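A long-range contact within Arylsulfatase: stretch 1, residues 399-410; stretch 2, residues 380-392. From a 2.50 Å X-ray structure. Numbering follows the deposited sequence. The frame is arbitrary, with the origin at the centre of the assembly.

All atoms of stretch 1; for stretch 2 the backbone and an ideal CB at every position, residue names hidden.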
# COMPACT_ATOMS: atom_id res chain seq x y z
N TYR A 399 0.46 -42.53 -10.68
CA TYR A 399 -0.22 -41.64 -11.61
C TYR A 399 0.81 -40.77 -12.33
O TYR A 399 1.72 -40.22 -11.70
CB TYR A 399 -1.23 -40.76 -10.87
CG TYR A 399 -2.22 -40.05 -11.77
CD1 TYR A 399 -3.43 -40.65 -12.10
CD2 TYR A 399 -1.95 -38.80 -12.29
CE1 TYR A 399 -4.34 -40.02 -12.92
CE2 TYR A 399 -2.86 -38.15 -13.11
CZ TYR A 399 -4.05 -38.77 -13.42
OH TYR A 399 -4.97 -38.15 -14.23
N PHE A 400 0.66 -40.64 -13.64
CA PHE A 400 1.58 -39.87 -14.47
C PHE A 400 0.84 -38.68 -15.06
O PHE A 400 -0.19 -38.84 -15.71
CB PHE A 400 2.18 -40.74 -15.56
CG PHE A 400 3.25 -41.66 -15.06
CD1 PHE A 400 4.57 -41.25 -15.03
CD2 PHE A 400 2.94 -42.93 -14.61
CE1 PHE A 400 5.56 -42.09 -14.56
CE2 PHE A 400 3.93 -43.77 -14.14
CZ PHE A 400 5.24 -43.35 -14.11
N ASP A 401 1.38 -37.48 -14.81
CA ASP A 401 0.75 -36.24 -15.25
C ASP A 401 1.12 -35.86 -16.68
O ASP A 401 0.39 -35.07 -17.29
CB ASP A 401 1.15 -35.11 -14.30
CG ASP A 401 0.75 -35.39 -12.87
OD1 ASP A 401 -0.46 -35.32 -12.56
OD2 ASP A 401 1.63 -35.68 -12.04
N GLY A 402 2.20 -36.41 -17.21
CA GLY A 402 2.62 -36.04 -18.55
C GLY A 402 1.71 -36.62 -19.61
O GLY A 402 1.10 -37.67 -19.45
N ILE A 403 1.62 -35.89 -20.73
CA ILE A 403 0.81 -36.29 -21.87
C ILE A 403 1.71 -36.34 -23.10
O ILE A 403 2.51 -35.42 -23.32
CB ILE A 403 -0.37 -35.32 -22.10
CG1 ILE A 403 -1.30 -35.32 -20.88
CG2 ILE A 403 -1.12 -35.70 -23.37
CD1 ILE A 403 -2.26 -34.15 -20.85
N ASP A 404 1.59 -37.40 -23.88
CA ASP A 404 2.31 -37.50 -25.14
C ASP A 404 1.81 -36.42 -26.10
O ASP A 404 0.62 -36.36 -26.42
CB ASP A 404 2.10 -38.89 -25.75
CG ASP A 404 2.74 -39.03 -27.12
OD1 ASP A 404 3.66 -38.25 -27.44
OD2 ASP A 404 2.31 -39.91 -27.89
N GLN A 405 2.73 -35.56 -26.55
CA GLN A 405 2.39 -34.45 -27.43
C GLN A 405 2.97 -34.61 -28.83
O GLN A 405 3.07 -33.63 -29.57
CB GLN A 405 2.87 -33.13 -26.82
CG GLN A 405 2.18 -32.75 -25.52
CD GLN A 405 0.81 -32.14 -25.73
OE1 GLN A 405 0.19 -32.35 -26.77
NE2 GLN A 405 0.34 -31.38 -24.76
N THR A 406 3.36 -35.83 -29.21
CA THR A 406 3.94 -36.04 -30.53
C THR A 406 2.99 -35.59 -31.63
O THR A 406 3.41 -34.98 -32.62
CB THR A 406 4.32 -37.51 -30.71
OG1 THR A 406 5.36 -37.85 -29.78
CG2 THR A 406 4.80 -37.77 -32.13
N ALA A 407 1.69 -35.88 -31.48
CA ALA A 407 0.70 -35.42 -32.45
C ALA A 407 0.56 -33.90 -32.45
O ALA A 407 0.10 -33.33 -33.45
CB ALA A 407 -0.66 -36.06 -32.16
N PHE A 408 0.92 -33.24 -31.35
CA PHE A 408 0.86 -31.79 -31.29
C PHE A 408 2.08 -31.15 -31.93
O PHE A 408 1.96 -30.17 -32.67
CB PHE A 408 0.70 -31.37 -29.82
CG PHE A 408 0.83 -29.89 -29.57
CD1 PHE A 408 0.03 -28.98 -30.24
CD2 PHE A 408 1.74 -29.42 -28.64
CE1 PHE A 408 0.14 -27.63 -29.99
CE2 PHE A 408 1.86 -28.06 -28.39
CZ PHE A 408 1.06 -27.17 -29.07
N LEU A 409 3.27 -31.71 -31.68
CA LEU A 409 4.50 -31.12 -32.18
C LEU A 409 4.73 -31.40 -33.66
O LEU A 409 5.39 -30.59 -34.33
CB LEU A 409 5.70 -31.64 -31.37
CG LEU A 409 5.77 -31.25 -29.90
CD1 LEU A 409 6.90 -31.98 -29.20
CD2 LEU A 409 5.93 -29.75 -29.74
N LEU A 410 4.22 -32.51 -34.18
CA LEU A 410 4.48 -32.91 -35.56
C LEU A 410 3.36 -32.54 -36.52
O LEU A 410 3.47 -32.84 -37.71
CB LEU A 410 4.73 -34.42 -35.62
CG LEU A 410 5.87 -34.95 -34.75
CD1 LEU A 410 6.06 -36.44 -34.98
CD2 LEU A 410 7.16 -34.21 -35.02
N UNK A 380 7.25 -33.29 -22.17
CA UNK A 380 8.50 -33.65 -22.82
C UNK A 380 8.90 -35.07 -22.43
O UNK A 380 9.32 -35.88 -23.27
CB UNK A 380 9.61 -32.66 -22.45
N UNK A 381 8.76 -35.40 -21.14
CA UNK A 381 9.04 -36.75 -20.67
C UNK A 381 8.17 -37.77 -21.40
O UNK A 381 8.68 -38.74 -21.96
CB UNK A 381 8.82 -36.85 -19.16
N UNK A 382 6.85 -37.55 -21.41
CA UNK A 382 5.95 -38.52 -22.01
C UNK A 382 6.10 -38.57 -23.52
O UNK A 382 5.94 -39.64 -24.12
CB UNK A 382 4.50 -38.20 -21.64
N UNK A 383 6.39 -37.43 -24.15
CA UNK A 383 6.68 -37.43 -25.58
C UNK A 383 7.95 -38.22 -25.88
O UNK A 383 8.00 -38.99 -26.84
CB UNK A 383 6.82 -36.00 -26.10
N UNK A 384 8.99 -38.05 -25.05
CA UNK A 384 10.22 -38.81 -25.23
C UNK A 384 9.96 -40.31 -25.14
O UNK A 384 10.49 -41.09 -25.94
CB UNK A 384 11.26 -38.39 -24.19
N UNK A 385 9.14 -40.73 -24.18
CA UNK A 385 8.89 -42.16 -24.01
C UNK A 385 8.17 -42.75 -25.21
O UNK A 385 8.40 -43.91 -25.56
CB UNK A 385 8.07 -42.41 -22.74
N UNK A 386 7.29 -41.97 -25.86
CA UNK A 386 6.58 -42.49 -27.02
C UNK A 386 7.49 -42.57 -28.24
O UNK A 386 7.40 -43.52 -29.03
CB UNK A 386 5.36 -41.62 -27.33
N UNK A 387 8.39 -41.60 -28.40
CA UNK A 387 9.33 -41.64 -29.52
C UNK A 387 10.22 -42.88 -29.45
O UNK A 387 10.64 -43.40 -30.49
CB UNK A 387 10.19 -40.38 -29.54
N UNK A 388 10.51 -43.36 -28.24
CA UNK A 388 11.26 -44.58 -28.05
C UNK A 388 10.43 -45.83 -27.90
O UNK A 388 10.99 -46.92 -27.78
CB UNK A 388 12.15 -44.43 -26.82
N UNK A 389 9.10 -45.70 -27.90
CA UNK A 389 8.22 -46.85 -27.80
C UNK A 389 8.28 -47.57 -26.47
O UNK A 389 8.45 -48.79 -26.44
CB UNK A 389 8.55 -47.84 -28.92
N UNK A 390 8.11 -46.84 -25.37
CA UNK A 390 8.29 -47.43 -24.05
C UNK A 390 7.26 -46.93 -23.05
O UNK A 390 7.47 -47.04 -21.83
CB UNK A 390 9.70 -47.13 -23.53
N UNK A 391 6.14 -46.40 -23.53
CA UNK A 391 5.14 -45.89 -22.60
C UNK A 391 4.47 -47.03 -21.84
O UNK A 391 4.08 -46.86 -20.68
CB UNK A 391 4.09 -45.06 -23.35
N UNK A 392 4.32 -48.20 -22.47
CA UNK A 392 3.68 -49.33 -21.80
C UNK A 392 4.49 -49.87 -20.63
O UNK A 392 4.01 -50.78 -19.94
CB UNK A 392 3.43 -50.46 -22.81

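Positions 380 to 387 have helical phi/psi, so the test at each is where the ideal CB lies relative to stretch 1. At 380 the CA-to-CB bond points away and no atom of stretch 1 lies within 5.5 Å of the CB; this contact sets no preference. The residue is Ile 380, whose side chain makes no contact with stretch 1.

At 381 the bond points sideways, again with nothing within 5.5 Å, so only a long side chain could return to the Phe 400 ring; an aromatic or a long aliphatic would do. Tyr 381, with chi1 t, makes that reach: its OH is 3.8 Å from Phe 400 CE1, and its CE1 is 4.4 Å from Phe 400 CD1. The rings meet obliquely.

Position 382 points toward stretch 1. Its ideal CB is 3.7 Å from Ile 403 C and 3.8 Å from Asp 404 N, lying close against the backbone, while the Phe 400 side chain lies farther along. A flexible apolar chain suits this, such as methionine or leucine. Met 382 (t, p, p) runs its CG to 3.6 Å from Asp 404 N and its CE to 3.5 Å from Gly 402 O and 3.8 Å from Phe 400 CB. A CB on Gly 402 would be tight, 3.3 Å from Met 382 CB.

At 383 the CB points sideways, 4.1 Å from both Gln 405 N and Asp 404 OD1. The amide of Gln 405 calls for a short acceptor: serine, threonine or perhaps asparagine. Thr 383, with chi1 m, accepts the hydrogen bond from Gln 405 N to its OG1 at 3.0 Å and 161°. Its CG2 turns to the next residue, 3.4 Å from Thr 406 OG1.

Positions 384 and 385 have nothing of stretch 1 within 5.5 Å of the CB and are weakly constrained. Ser 384 points away and donates from OG to Ile 380 O at 2.8 Å, within its own helix. Leu 385 makes no contact with stretch 1, although the end of its side chain comes nearer than its sideways CA-to-CB bond suggests.

Position 386 points toward stretch 1, its CB 3.5 Å from Asp 404 OD2. That carboxylate favours a cation, lysine or arginine, although a neutral donor could also serve. Arg 386 forms a salt bridge, with NH1 2.9 Å from Asp 404 OD2 and a hydrogen-bond angle of 141°. The carboxylate oxygen lies at the guanidinium edge, while Thr 406 CG2 covers one face. Asp 404 OD1 meanwhile accepts from Thr 406 N at 3.0 Å, so the two carboxylate oxygens have different partners.

At 387 the CB is 5.5 Å from Thr 406 OG1, leaving room for a medium apolar chain. Leu 387 extends CD2 to 4.1 Å from that OG1.

Positions 388 to 390 and 392 are out of reach. Gly 388 comes first; at 389, phi of 67° favours glycine, and Gly 389 is the first residue to leave helical phi/psi, and the bonds back into the last turn, Gly 389 N to Arg 386 O and Val 390 N to Leu 385 O, both 3.0 Å, make a Schellman motif. Val 390 follows. At 391 a branched or long apolar chain could graze stretch 1: Ile 391 CD1 is 4.4 Å from Asp 404 CB. Asp 392 closes the stretch.

Stretch 2 380-392: IYMTSLRLGGVID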
# COMPACT_ATOMS: atom_id res chain seq x y z
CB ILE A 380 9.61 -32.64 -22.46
CG1 ILE A 380 9.22 -31.24 -22.93
CG2 ILE A 380 10.94 -33.07 -23.07
CD1 ILE A 380 10.08 -30.13 -22.36
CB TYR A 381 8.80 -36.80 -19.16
CG TYR A 381 8.78 -38.18 -18.53
CD1 TYR A 381 7.63 -38.96 -18.57
CD2 TYR A 381 9.89 -38.68 -17.88
CE1 TYR A 381 7.60 -40.20 -17.99
CE2 TYR A 381 9.87 -39.93 -17.29
CZ TYR A 381 8.72 -40.68 -17.35
OH TYR A 381 8.70 -41.93 -16.78
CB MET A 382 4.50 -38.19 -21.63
CG MET A 382 3.56 -39.38 -21.66
SD MET A 382 4.05 -40.69 -20.52
CE MET A 382 3.73 -39.91 -18.93
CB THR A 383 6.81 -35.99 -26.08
OG1 THR A 383 5.58 -35.28 -25.82
CG2 THR A 383 7.12 -35.94 -27.56
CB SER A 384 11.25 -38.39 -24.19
OG SER A 384 11.63 -37.03 -24.34
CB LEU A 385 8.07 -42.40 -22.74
CG LEU A 385 8.70 -41.99 -21.41
CD1 LEU A 385 7.85 -42.51 -20.26
CD2 LEU A 385 10.13 -42.47 -21.30
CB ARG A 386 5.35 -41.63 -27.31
CG ARG A 386 4.55 -42.06 -28.52
CD ARG A 386 4.97 -41.29 -29.77
NE ARG A 386 4.32 -41.80 -30.97
CZ ARG A 386 3.11 -41.44 -31.39
NH1 ARG A 386 2.39 -40.57 -30.69
NH2 ARG A 386 2.61 -41.96 -32.50
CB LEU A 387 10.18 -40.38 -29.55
CG LEU A 387 9.45 -39.09 -29.93
CD1 LEU A 387 10.37 -37.88 -29.77
CD2 LEU A 387 8.90 -39.16 -31.35
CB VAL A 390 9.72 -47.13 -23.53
CG1 VAL A 390 10.77 -47.75 -24.44
CG2 VAL A 390 9.95 -45.63 -23.42
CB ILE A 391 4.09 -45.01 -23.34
CG1 ILE A 391 4.69 -43.63 -23.62
CG2 ILE A 391 2.81 -44.91 -22.52
CD1 ILE A 391 3.68 -42.57 -24.01
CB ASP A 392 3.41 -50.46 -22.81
CG ASP A 392 4.69 -51.10 -23.32
OD1 ASP A 392 5.80 -50.65 -22.95
OD2 ASP A 392 4.59 -52.07 -24.10
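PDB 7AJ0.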